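Local coordinates for centrosomal protein of 104 kDa (Homo sapiens, PDB 5LPH), which is required for ciliogenesis and for the structural integrity of the ciliary tip, and is represented here by its tubulin-binding, HEAT-repeat TOG domain, at residues 90-101 against 133-144; 113-121 against 163-173. One frame throughout, in Å; residues are numbered along the deposited sequence.

Interaction 1 of 2, residues 90-101 against 133-144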
loop_
_atom_site.group_PDB
_atom_site.type_symbol
_atom_site.label_atom_id
_atom_site.label_comp_id
_atom_site.label_asym_id
_atom_site.label_seq_id
_atom_site.Cartn_x
_atom_site.Cartn_y
_atom_site.Cartn_z
ATOM N N LEU A 90 5.305 13.215 14.507
ATOM C CA LEU A 90 4.853 12.081 13.704
ATOM C C LEU A 90 4.317 12.522 12.344
ATOM O O LEU A 90 4.671 11.921 11.330
ATOM C CB LEU A 90 3.796 11.271 14.460
ATOM C CG LEU A 90 3.237 10.024 13.762
ATOM C CD1 LEU A 90 2.935 8.937 14.779
ATOM C CD2 LEU A 90 1.987 10.325 12.944
ATOM N N ARG A 91 3.475 13.560 12.330
ATOM C CA ARG A 91 2.856 14.047 11.084
ATOM C C ARG A 91 3.872 14.669 10.120
ATOM O O ARG A 91 3.756 14.515 8.900
ATOM C CB ARG A 91 1.705 15.029 11.379
ATOM C CG ARG A 91 0.476 14.334 11.963
ATOM C CD ARG A 91 -0.753 15.206 12.178
ATOM N NE ARG A 91 -1.694 14.494 13.050
ATOM C CZ ARG A 91 -2.810 13.896 12.640
ATOM N NH1 ARG A 91 -3.576 13.257 13.513
ATOM N NH2 ARG A 91 -3.171 13.946 11.367
ATOM N N ALA A 92 4.867 15.362 10.669
ATOM C CA ALA A 92 5.941 15.944 9.863
ATOM C C ALA A 92 6.849 14.855 9.285
ATOM O O ALA A 92 7.287 14.950 8.137
ATOM C CB ALA A 92 6.757 16.908 10.698
ATOM N N SER A 93 7.129 13.834 10.091
ATOM C CA SER A 93 7.929 12.696 9.654
ATOM C C SER A 93 7.235 11.879 8.568
ATOM O O SER A 93 7.874 11.469 7.600
ATOM C CB SER A 93 8.295 11.809 10.842
ATOM O OG SER A 93 9.055 12.559 11.770
ATOM N N VAL A 94 5.932 11.667 8.721
ATOM C CA VAL A 94 5.136 10.978 7.703
ATOM C C VAL A 94 5.111 11.762 6.386
ATOM O O VAL A 94 5.144 11.158 5.308
ATOM C CB VAL A 94 3.708 10.664 8.220
ATOM C CG1 VAL A 94 2.786 10.219 7.093
ATOM C CG2 VAL A 94 3.772 9.580 9.287
ATOM N N PHE A 95 5.058 13.092 6.475
ATOM C CA PHE A 95 5.142 13.961 5.291
ATOM C C PHE A 95 6.439 13.715 4.491
ATOM O O PHE A 95 6.404 13.631 3.263
ATOM C CB PHE A 95 4.996 15.445 5.689
ATOM C CG PHE A 95 5.275 16.413 4.569
ATOM C CD1 PHE A 95 6.558 16.915 4.371
ATOM C CD2 PHE A 95 4.261 16.831 3.720
ATOM C CE1 PHE A 95 6.825 17.801 3.339
ATOM C CE2 PHE A 95 4.519 17.723 2.687
ATOM C CZ PHE A 95 5.806 18.207 2.496
ATOM N N LEU A 96 7.567 13.600 5.191
ATOM C CA LEU A 96 8.856 13.317 4.547
ATOM C C LEU A 96 8.977 11.873 4.040
ATOM O O LEU A 96 9.524 11.654 2.963
ATOM C CB LEU A 96 10.027 13.659 5.476
ATOM C CG LEU A 96 10.258 15.147 5.766
ATOM C CD1 LEU A 96 11.439 15.299 6.703
ATOM C CD2 LEU A 96 10.495 15.959 4.500
ATOM N N VAL A 97 8.465 10.906 4.805
ATOM C CA VAL A 97 8.416 9.504 4.362
ATOM C C VAL A 97 7.652 9.370 3.047
ATOM O O VAL A 97 8.116 8.717 2.116
ATOM C CB VAL A 97 7.797 8.588 5.446
ATOM C CG1 VAL A 97 7.318 7.249 4.880
ATOM C CG2 VAL A 97 8.810 8.356 6.556
ATOM N N ARG A 98 6.499 10.022 2.973
ATOM C CA ARG A 98 5.650 9.996 1.780
ATOM C C ARG A 98 6.382 10.417 0.497
ATOM O O ARG A 98 6.201 9.806 -0.550
ATOM C CB ARG A 98 4.423 10.886 2.008
ATOM C CG ARG A 98 3.384 10.876 0.904
ATOM C CD ARG A 98 2.258 11.835 1.234
ATOM N NE ARG A 98 1.474 12.186 0.050
ATOM C CZ ARG A 98 0.415 11.516 -0.407
ATOM N NH1 ARG A 98 -0.029 10.414 0.203
ATOM N NH2 ARG A 98 -0.215 11.953 -1.493
ATOM N N ARG A 99 7.188 11.468 0.576
ATOM C CA ARG A 99 7.934 11.935 -0.597
ATOM C C ARG A 99 9.141 11.021 -0.892
ATOM O O ARG A 99 9.393 10.685 -2.052
ATOM C CB ARG A 99 8.250 13.429 -0.480
ATOM C CG ARG A 99 9.268 13.864 0.547
ATOM C CD ARG A 99 9.615 15.334 0.370
ATOM N NE ARG A 99 10.659 15.571 -0.641
ATOM C CZ ARG A 99 10.479 16.054 -1.879
ATOM N NH1 ARG A 99 9.277 16.392 -2.348
ATOM N NH2 ARG A 99 11.543 16.214 -2.667
ATOM N N ALA A 100 9.803 10.538 0.158
ATOM C CA ALA A 100 10.936 9.619 0.016
ATOM C C ALA A 100 10.573 8.223 -0.522
ATOM O O ALA A 100 11.438 7.540 -1.074
ATOM C CB ALA A 100 11.678 9.486 1.334
ATOM N N ILE A 101 9.314 7.804 -0.374
ATOM C CA ILE A 101 8.828 6.580 -1.025
ATOM C C ILE A 101 8.889 6.689 -2.559
ATOM O O ILE A 101 9.046 5.676 -3.239
ATOM C CB ILE A 101 7.411 6.186 -0.525
ATOM C CG1 ILE A 101 7.502 5.661 0.913
ATOM C CG2 ILE A 101 6.789 5.102 -1.393
ATOM C CD1 ILE A 101 6.180 5.631 1.657
ATOM N N GLU A 133 -3.592 7.932 14.781
ATOM C CA GLU A 133 -2.202 8.117 14.339
ATOM C C GLU A 133 -1.750 6.989 13.420
ATOM O O GLU A 133 -1.218 7.245 12.335
ATOM C CB GLU A 133 -1.242 8.244 15.528
ATOM C CG GLU A 133 -1.102 9.665 16.045
ATOM C CD GLU A 133 -2.380 10.194 16.670
ATOM O OE1 GLU A 133 -2.902 11.224 16.182
ATOM O OE2 GLU A 133 -2.868 9.564 17.636
ATOM N N THR A 134 -1.969 5.747 13.855
ATOM C CA THR A 134 -1.676 4.572 13.034
ATOM C C THR A 134 -2.360 4.683 11.676
ATOM O O THR A 134 -1.718 4.511 10.641
ATOM C CB THR A 134 -2.097 3.268 13.731
ATOM O OG1 THR A 134 -1.397 3.148 14.973
ATOM C CG2 THR A 134 -1.769 2.056 12.869
ATOM N N ALA A 135 -3.647 5.013 11.692
ATOM C CA ALA A 135 -4.412 5.219 10.460
ATOM C C ALA A 135 -3.805 6.302 9.570
ATOM O O ALA A 135 -3.744 6.144 8.356
ATOM C CB ALA A 135 -5.864 5.550 10.784
ATOM N N HIS A 136 -3.370 7.404 10.174
ATOM C CA HIS A 136 -2.740 8.494 9.421
ATOM C C HIS A 136 -1.457 8.039 8.686
ATOM O O HIS A 136 -1.288 8.341 7.508
ATOM C CB HIS A 136 -2.455 9.692 10.334
ATOM C CG HIS A 136 -1.844 10.855 9.618
ATOM N ND1 HIS A 136 -2.584 11.749 8.875
ATOM C CD2 HIS A 136 -0.555 11.254 9.516
ATOM C CE1 HIS A 136 -1.778 12.657 8.353
ATOM N NE2 HIS A 136 -0.542 12.378 8.730
ATOM N N CYS A 137 -0.584 7.305 9.377
ATOM C CA CYS A 137 0.623 6.741 8.760
ATOM C C CYS A 137 0.293 5.872 7.555
ATOM O O CYS A 137 0.888 6.012 6.484
ATOM C CB CYS A 137 1.409 5.903 9.765
ATOM S SG CYS A 137 2.089 6.853 11.137
ATOM N N VAL A 138 -0.684 4.993 7.742
ATOM C CA VAL A 138 -1.091 4.054 6.708
ATOM C C VAL A 138 -1.729 4.770 5.509
ATOM O O VAL A 138 -1.338 4.517 4.366
ATOM C CB VAL A 138 -2.025 2.971 7.296
ATOM C CG1 VAL A 138 -2.656 2.128 6.203
ATOM C CG2 VAL A 138 -1.244 2.081 8.252
ATOM N N GLU A 139 -2.685 5.661 5.767
ATOM C CA GLU A 139 -3.425 6.348 4.688
ATOM C C GLU A 139 -2.555 7.264 3.825
ATOM O O GLU A 139 -2.802 7.403 2.631
ATOM C CB GLU A 139 -4.611 7.150 5.254
ATOM C CG GLU A 139 -5.717 6.287 5.851
ATOM C CD GLU A 139 -6.701 7.060 6.730
ATOM O OE1 GLU A 139 -6.266 7.986 7.448
ATOM O OE2 GLU A 139 -7.912 6.727 6.726
ATOM N N ARG A 140 -1.556 7.897 4.433
ATOM C CA ARG A 140 -0.654 8.797 3.705
ATOM C C ARG A 140 0.451 8.094 2.922
ATOM O O ARG A 140 1.000 8.703 2.006
ATOM C CB ARG A 140 -0.018 9.811 4.666
ATOM C CG ARG A 140 -0.997 10.743 5.371
ATOM C CD ARG A 140 -1.809 11.583 4.400
ATOM N NE ARG A 140 -0.987 12.509 3.623
ATOM C CZ ARG A 140 -1.372 13.129 2.504
ATOM N NH1 ARG A 140 -2.576 12.920 1.970
ATOM N NH2 ARG A 140 -0.538 13.969 1.902
ATOM N N THR A 141 0.780 6.845 3.273
ATOM C CA THR A 141 1.911 6.126 2.666
ATOM C C THR A 141 1.533 4.968 1.750
ATOM O O THR A 141 2.193 4.776 0.729
ATOM C CB THR A 141 2.883 5.592 3.732
ATOM O OG1 THR A 141 2.207 4.677 4.600
ATOM C CG2 THR A 141 3.462 6.738 4.541
ATOM N N ILE A 142 0.495 4.198 2.092
ATOM C CA ILE A 142 0.178 2.985 1.317
ATOM C C ILE A 142 -0.165 3.262 -0.158
ATOM O O ILE A 142 0.323 2.542 -1.028
ATOM C CB ILE A 142 -0.885 2.048 2.003
ATOM C CG1 ILE A 142 -1.106 0.744 1.225
ATOM C CG2 ILE A 142 -2.285 2.633 2.074
ATOM C CD1 ILE A 142 0.117 -0.102 1.037
ATOM N N PRO A 143 -0.968 4.312 -0.451
ATOM C CA PRO A 143 -1.263 4.587 -1.868
ATOM C C PRO A 143 -0.024 4.947 -2.702
ATOM O O PRO A 143 0.069 4.564 -3.867
ATOM C CB PRO A 143 -2.235 5.778 -1.806
ATOM C CG PRO A 143 -2.750 5.795 -0.410
ATOM C CD PRO A 143 -1.593 5.328 0.416
ATOM N N VAL A 144 0.916 5.659 -2.091
ATOM C CA VAL A 144 2.154 6.042 -2.762
ATOM C C VAL A 144 3.049 4.811 -2.929
ATOM O O VAL A 144 3.725 4.652 -3.947
ATOM C CB VAL A 144 2.901 7.144 -1.983
ATOM C CG1 VAL A 144 4.164 7.556 -2.718
ATOM C CG2 VAL A 144 1.997 8.358 -1.792
HETATM O O HOH W 1 1.610 13.958 7.376
#

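Interaction 2 of 2, residues 113-121 against 163-173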
loop_
_atom_site.group_PDB
_atom_site.type_symbol
_atom_site.label_atom_id
_atom_site.label_comp_id
_atom_site.label_asym_id
_atom_site.label_seq_id
_atom_site.Cartn_x
_atom_site.Cartn_y
_atom_site.Cartn_z
ATOM N N LEU A 113 11.239 3.257 4.254
ATOM C CA LEU A 113 10.474 2.104 4.749
ATOM C C LEU A 113 10.881 1.714 6.172
ATOM O O LEU A 113 10.031 1.398 6.999
ATOM C CB LEU A 113 10.606 0.899 3.803
ATOM C CG LEU A 113 10.129 1.088 2.359
ATOM C CD1 LEU A 113 10.218 -0.221 1.592
ATOM C CD2 LEU A 113 8.713 1.633 2.297
ATOM N N LYS A 114 12.179 1.755 6.452
ATOM C CA LYS A 114 12.706 1.524 7.799
ATOM C C LYS A 114 12.139 2.543 8.802
ATOM O O LYS A 114 11.719 2.176 9.899
ATOM C CB LYS A 114 14.236 1.589 7.759
ATOM C CG LYS A 114 14.950 1.414 9.088
ATOM C CD LYS A 114 16.447 1.650 8.926
ATOM C CE LYS A 114 17.157 1.746 10.270
ATOM N NZ LYS A 114 17.235 0.422 10.945
ATOM N N LEU A 115 12.130 3.816 8.414
ATOM C CA LEU A 115 11.541 4.881 9.228
ATOM C C LEU A 115 10.035 4.658 9.437
ATOM O O LEU A 115 9.536 4.794 10.550
ATOM C CB LEU A 115 11.787 6.248 8.572
ATOM C CG LEU A 115 11.194 7.499 9.228
ATOM C CD1 LEU A 115 11.617 7.612 10.680
ATOM C CD2 LEU A 115 11.606 8.752 8.470
ATOM N N LEU A 116 9.325 4.326 8.362
ATOM C CA LEU A 116 7.878 4.104 8.419
ATOM C C LEU A 116 7.541 2.957 9.358
ATOM O O LEU A 116 6.654 3.091 10.199
ATOM C CB LEU A 116 7.313 3.819 7.020
ATOM C CG LEU A 116 5.792 3.689 6.874
ATOM C CD1 LEU A 116 5.040 4.839 7.530
ATOM C CD2 LEU A 116 5.416 3.583 5.402
ATOM N N LYS A 117 8.268 1.850 9.223
ATOM C CA LYS A 117 8.089 0.698 10.102
ATOM C C LYS A 117 8.342 1.043 11.577
ATOM O O LYS A 117 7.587 0.614 12.448
ATOM C CB LYS A 117 8.969 -0.479 9.661
ATOM C CG LYS A 117 8.931 -1.665 10.614
ATOM C CD LYS A 117 9.439 -2.946 9.982
ATOM C CE LYS A 117 9.510 -4.052 11.025
ATOM N NZ LYS A 117 10.094 -5.303 10.477
HETATM N N MSE A 118 9.383 1.826 11.851
HETATM C CA MSE A 118 9.699 2.243 13.226
HETATM C C MSE A 118 8.591 3.092 13.804
HETATM O O MSE A 118 8.256 2.958 14.975
HETATM C CB MSE A 118 11.031 2.997 13.282
HETATM C CG MSE A 118 11.382 3.471 14.702
HETATM SE SE MSE A 118 10.638 5.281 14.974
HETATM C CE MSE A 118 12.018 6.060 13.821
ATOM N N ILE A 119 8.023 3.991 12.998
ATOM C CA ILE A 119 6.934 4.868 13.458
ATOM C C ILE A 119 5.687 4.059 13.852
ATOM O O ILE A 119 5.117 4.279 14.921
ATOM C CB ILE A 119 6.567 5.946 12.403
ATOM C CG1 ILE A 119 7.702 6.967 12.272
ATOM C CG2 ILE A 119 5.291 6.689 12.790
ATOM C CD1 ILE A 119 7.666 7.770 10.991
ATOM N N ILE A 120 5.270 3.135 12.989
ATOM C CA ILE A 120 4.068 2.333 13.235
ATOM C C ILE A 120 4.272 1.310 14.365
ATOM O O ILE A 120 3.403 1.162 15.213
ATOM C CB ILE A 120 3.573 1.627 11.945
ATOM C CG1 ILE A 120 3.135 2.666 10.904
ATOM C CG2 ILE A 120 2.417 0.673 12.253
ATOM C CD1 ILE A 120 3.059 2.134 9.487
ATOM N N THR A 121 5.418 0.628 14.365
ATOM C CA THR A 121 5.670 -0.541 15.229
ATOM C C THR A 121 6.371 -0.239 16.562
ATOM O O THR A 121 6.291 -1.049 17.486
ATOM C CB THR A 121 6.474 -1.592 14.395
ATOM O OG1 THR A 121 5.652 -2.029 13.308
ATOM C CG2 THR A 121 6.988 -2.841 15.162
ATOM N N PHE A 163 6.664 -5.041 1.691
ATOM C CA PHE A 163 6.425 -4.094 2.791
ATOM C C PHE A 163 4.932 -3.879 3.064
ATOM O O PHE A 163 4.532 -3.777 4.221
ATOM C CB PHE A 163 7.099 -2.735 2.552
ATOM C CG PHE A 163 7.065 -1.823 3.765
ATOM C CD1 PHE A 163 8.035 -1.913 4.762
ATOM C CD2 PHE A 163 6.041 -0.900 3.930
ATOM C CE1 PHE A 163 7.988 -1.086 5.880
ATOM C CE2 PHE A 163 5.989 -0.071 5.045
ATOM C CZ PHE A 163 6.959 -0.163 6.026
ATOM N N ILE A 164 4.128 -3.804 2.004
ATOM C CA ILE A 164 2.673 -3.638 2.125
ATOM C C ILE A 164 2.060 -4.847 2.847
ATOM O O ILE A 164 1.233 -4.694 3.750
ATOM C CB ILE A 164 2.006 -3.426 0.744
ATOM C CG1 ILE A 164 2.463 -2.094 0.138
ATOM C CG2 ILE A 164 0.479 -3.448 0.860
ATOM C CD1 ILE A 164 2.027 -1.848 -1.292
ATOM N N GLN A 165 2.505 -6.036 2.453
ATOM C CA GLN A 165 2.115 -7.299 3.094
ATOM C C GLN A 165 2.534 -7.342 4.573
ATOM O O GLN A 165 1.756 -7.753 5.432
ATOM C CB GLN A 165 2.697 -8.462 2.295
ATOM C CG GLN A 165 1.906 -9.759 2.261
ATOM C CD GLN A 165 2.577 -10.803 1.380
ATOM O OE1 GLN A 165 3.054 -10.492 0.279
ATOM N NE2 GLN A 165 2.612 -12.044 1.848
ATOM N N GLU A 166 3.747 -6.869 4.857
ATOM C CA GLU A 166 4.273 -6.761 6.222
ATOM C C GLU A 166 3.418 -5.835 7.104
ATOM O O GLU A 166 3.100 -6.187 8.242
ATOM C CB GLU A 166 5.720 -6.258 6.179
ATOM C CG GLU A 166 6.575 -6.639 7.372
ATOM C CD GLU A 166 8.012 -6.156 7.243
ATOM O OE1 GLU A 166 8.548 -6.115 6.105
ATOM O OE2 GLU A 166 8.610 -5.817 8.290
HETATM N N MSE A 167 3.046 -4.666 6.580
HETATM C CA MSE A 167 2.215 -3.705 7.326
HETATM C C MSE A 167 0.805 -4.209 7.495
HETATM O O MSE A 167 0.234 -4.070 8.574
HETATM C CB MSE A 167 2.101 -2.318 6.682
HETATM C CG MSE A 167 3.268 -1.353 6.774
HETATM SE SE MSE A 167 2.491 0.435 6.393
HETATM C CE MSE A 167 1.931 0.201 4.513
ATOM N N ALA A 168 0.233 -4.806 6.448
ATOM C CA ALA A 168 -1.123 -5.366 6.512
ATOM C C ALA A 168 -1.325 -6.396 7.635
ATOM O O ALA A 168 -2.450 -6.560 8.124
ATOM C CB ALA A 168 -1.513 -5.971 5.172
ATOM N N LEU A 169 -0.244 -7.080 8.024
ATOM C CA LEU A 169 -0.277 -8.096 9.081
ATOM C C LEU A 169 0.239 -7.634 10.465
ATOM O O LEU A 169 0.098 -8.382 11.433
ATOM C CB LEU A 169 0.464 -9.361 8.602
ATOM C CG LEU A 169 -0.295 -10.154 7.512
ATOM C CD1 LEU A 169 0.561 -10.928 6.504
ATOM C CD2 LEU A 169 -1.293 -11.074 8.202
ATOM N N PHE A 170 0.808 -6.429 10.575
ATOM C CA PHE A 170 1.068 -5.823 11.895
ATOM C C PHE A 170 -0.260 -5.674 12.639
ATOM O O PHE A 170 -1.240 -5.174 12.082
ATOM C CB PHE A 170 1.710 -4.415 11.798
ATOM C CG PHE A 170 3.158 -4.381 11.282
ATOM C CD1 PHE A 170 4.065 -5.467 11.369
ATOM C CD2 PHE A 170 3.626 -3.199 10.709
ATOM C CE1 PHE A 170 5.368 -5.346 10.869
ATOM C CE2 PHE A 170 4.915 -3.082 10.209
ATOM C CZ PHE A 170 5.789 -4.153 10.293
ATOM N N LYS A 171 -0.268 -6.085 13.904
ATOM C CA LYS A 171 -1.496 -6.210 14.708
ATOM C C LYS A 171 -2.361 -4.938 14.692
ATOM O O LYS A 171 -3.566 -4.988 14.392
ATOM C CB LYS A 171 -1.117 -6.612 16.152
ATOM C CG LYS A 171 -0.442 -7.979 16.257
ATOM C CD LYS A 171 -0.224 -8.401 17.700
ATOM C CE LYS A 171 0.401 -9.789 17.773
ATOM N NZ LYS A 171 0.610 -10.234 19.179
ATOM N N GLU A 172 -1.720 -3.800 14.939
ATOM C CA GLU A 172 -2.419 -2.514 15.022
ATOM C C GLU A 172 -3.029 -2.079 13.686
ATOM O O GLU A 172 -4.115 -1.495 13.656
ATOM C CB GLU A 172 -1.487 -1.404 15.524
ATOM C CG GLU A 172 -0.758 -1.663 16.826
ATOM C CD GLU A 172 0.653 -2.222 16.649
ATOM O OE1 GLU A 172 0.895 -2.994 15.691
ATOM O OE2 GLU A 172 1.524 -1.889 17.478
ATOM N N VAL A 173 -2.335 -2.369 12.588
ATOM C CA VAL A 173 -2.802 -1.998 11.247
ATOM C C VAL A 173 -3.873 -2.962 10.732
ATOM O O VAL A 173 -4.839 -2.526 10.094
ATOM C CB VAL A 173 -1.622 -1.922 10.251
ATOM C CG1 VAL A 173 -2.106 -1.661 8.827
ATOM C CG2 VAL A 173 -0.649 -0.840 10.693
#

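Interaction 1 of 2, residues 90-101 against 133-144
V94 sits as a knob in a hole formed by H136, C137, R140 and T141, where the nearly parallel segments 90-100 and 133-144 of helices 83-100 and 131-147 pack side by side in the HEAT-repeat array of the TOG domain. The apolar contacts follow the buried side of this seam. V94 CG2 lies 3.7 Å from C137 SG; the small cysteine leaves room for the branched valine. I101 CG2 meets V144 CG1 at 3.8 Å. T141 suits a buried helical position because its OG1 donates to C137 O, while its methyl faces V97.

Polar contacts lie toward the more exposed side, around R91, R98 and R140. An extended chain, CG anti to the backbone N (chi1 -175°), carries R98 across to R140, whose carbonyl O takes a hydrogen bond from R98 NH1 at 2.7 Å. The two guanidiniums stack with planes 17° apart despite their like charge, with V144 CG2 on the other face of R98. A leucine in place of R98 would probably leave R140 O without this donor and the R140 plane without its flat cover. E133 OE2 is held by S130 OG. One water oxygen lies 2.7 Å from R91 O, to which it donates, and 3.0 Å from H136 NE2, at the imidazole edge.

Interaction 2 of 2, residues 113-121 against 163-173
L113 lays its CD2 methyl over the face of the F163 ring in a CH-pi contact, 4.1 Å from the ring centroid and 12° off the normal. F163 reaches that place because CG stands anti to its backbone N (chi1 -170°), which sends the ring across to helix 106-126. Its CE2 atom touches L116 CD2 at 3.7 Å, and K117 CB comes up at the ring edge. The axes of segments 113-121 and 163-169 come no closer than 11.7 Å, and a large flat side chain is well suited to filling so wide a separation.

Farther along, the apolar contact passes to I120, whose two branches divide the work. CD1 meets the selenium SE of M167, a selenomethionine, at 3.6 Å, while CG2 packs on V173 CG2 at 3.8 Å. The long, unbranched M167 chain brings its heavy atom to the methyl, crossing I120 at about a right angle.

At the more accessible margin, K117 runs out fully extended and ends in a salt bridge, NZ to E166 OE2 at 2.7 Å, with the ammonium approaching nearly in line with the C-O bond. Lysine serves both purposes here, since its CE methylene also rests 3.8 Å from F170 CZ. F170, at the N-cap position before helix 171-174, is sandwiched off-centre: T121 OG1 lies over one face, 3.4 Å from CE2, and the carbonyl O of E166, in the preceding helix 154-169, over the other. Near-parallel helices stacked side by side in one layer are the hallmark of an alpha-helical HEAT solenoid such as this TOG domain, in which 163-173 falls within the HEAT 1 repeat.

Overall arrangement
Interactions 1 and 2 join neighbouring helices in two layers of one solenoid. Helices 83-100, 106-126 and 131-147 follow one another in the chain, so the segments alternate, and the first helix pairs with the third while the second pairs with 154-169 and 171-174. The layers meet in a common interior: C137 touches I119, T141 touches L116, V97 touches L115 and I142 touches I164. Both contacts place apolar side chains inward and charges toward the margin. Interaction 1 is the more buried, with closer helices, smaller side chains such as V94, C137 and T141 at its middle, and an arginine-rich border; interaction 2, partly buried, bridges a wider separation, with F163 filling it, F170 beyond the helix end and a single lysine-glutamate salt bridge.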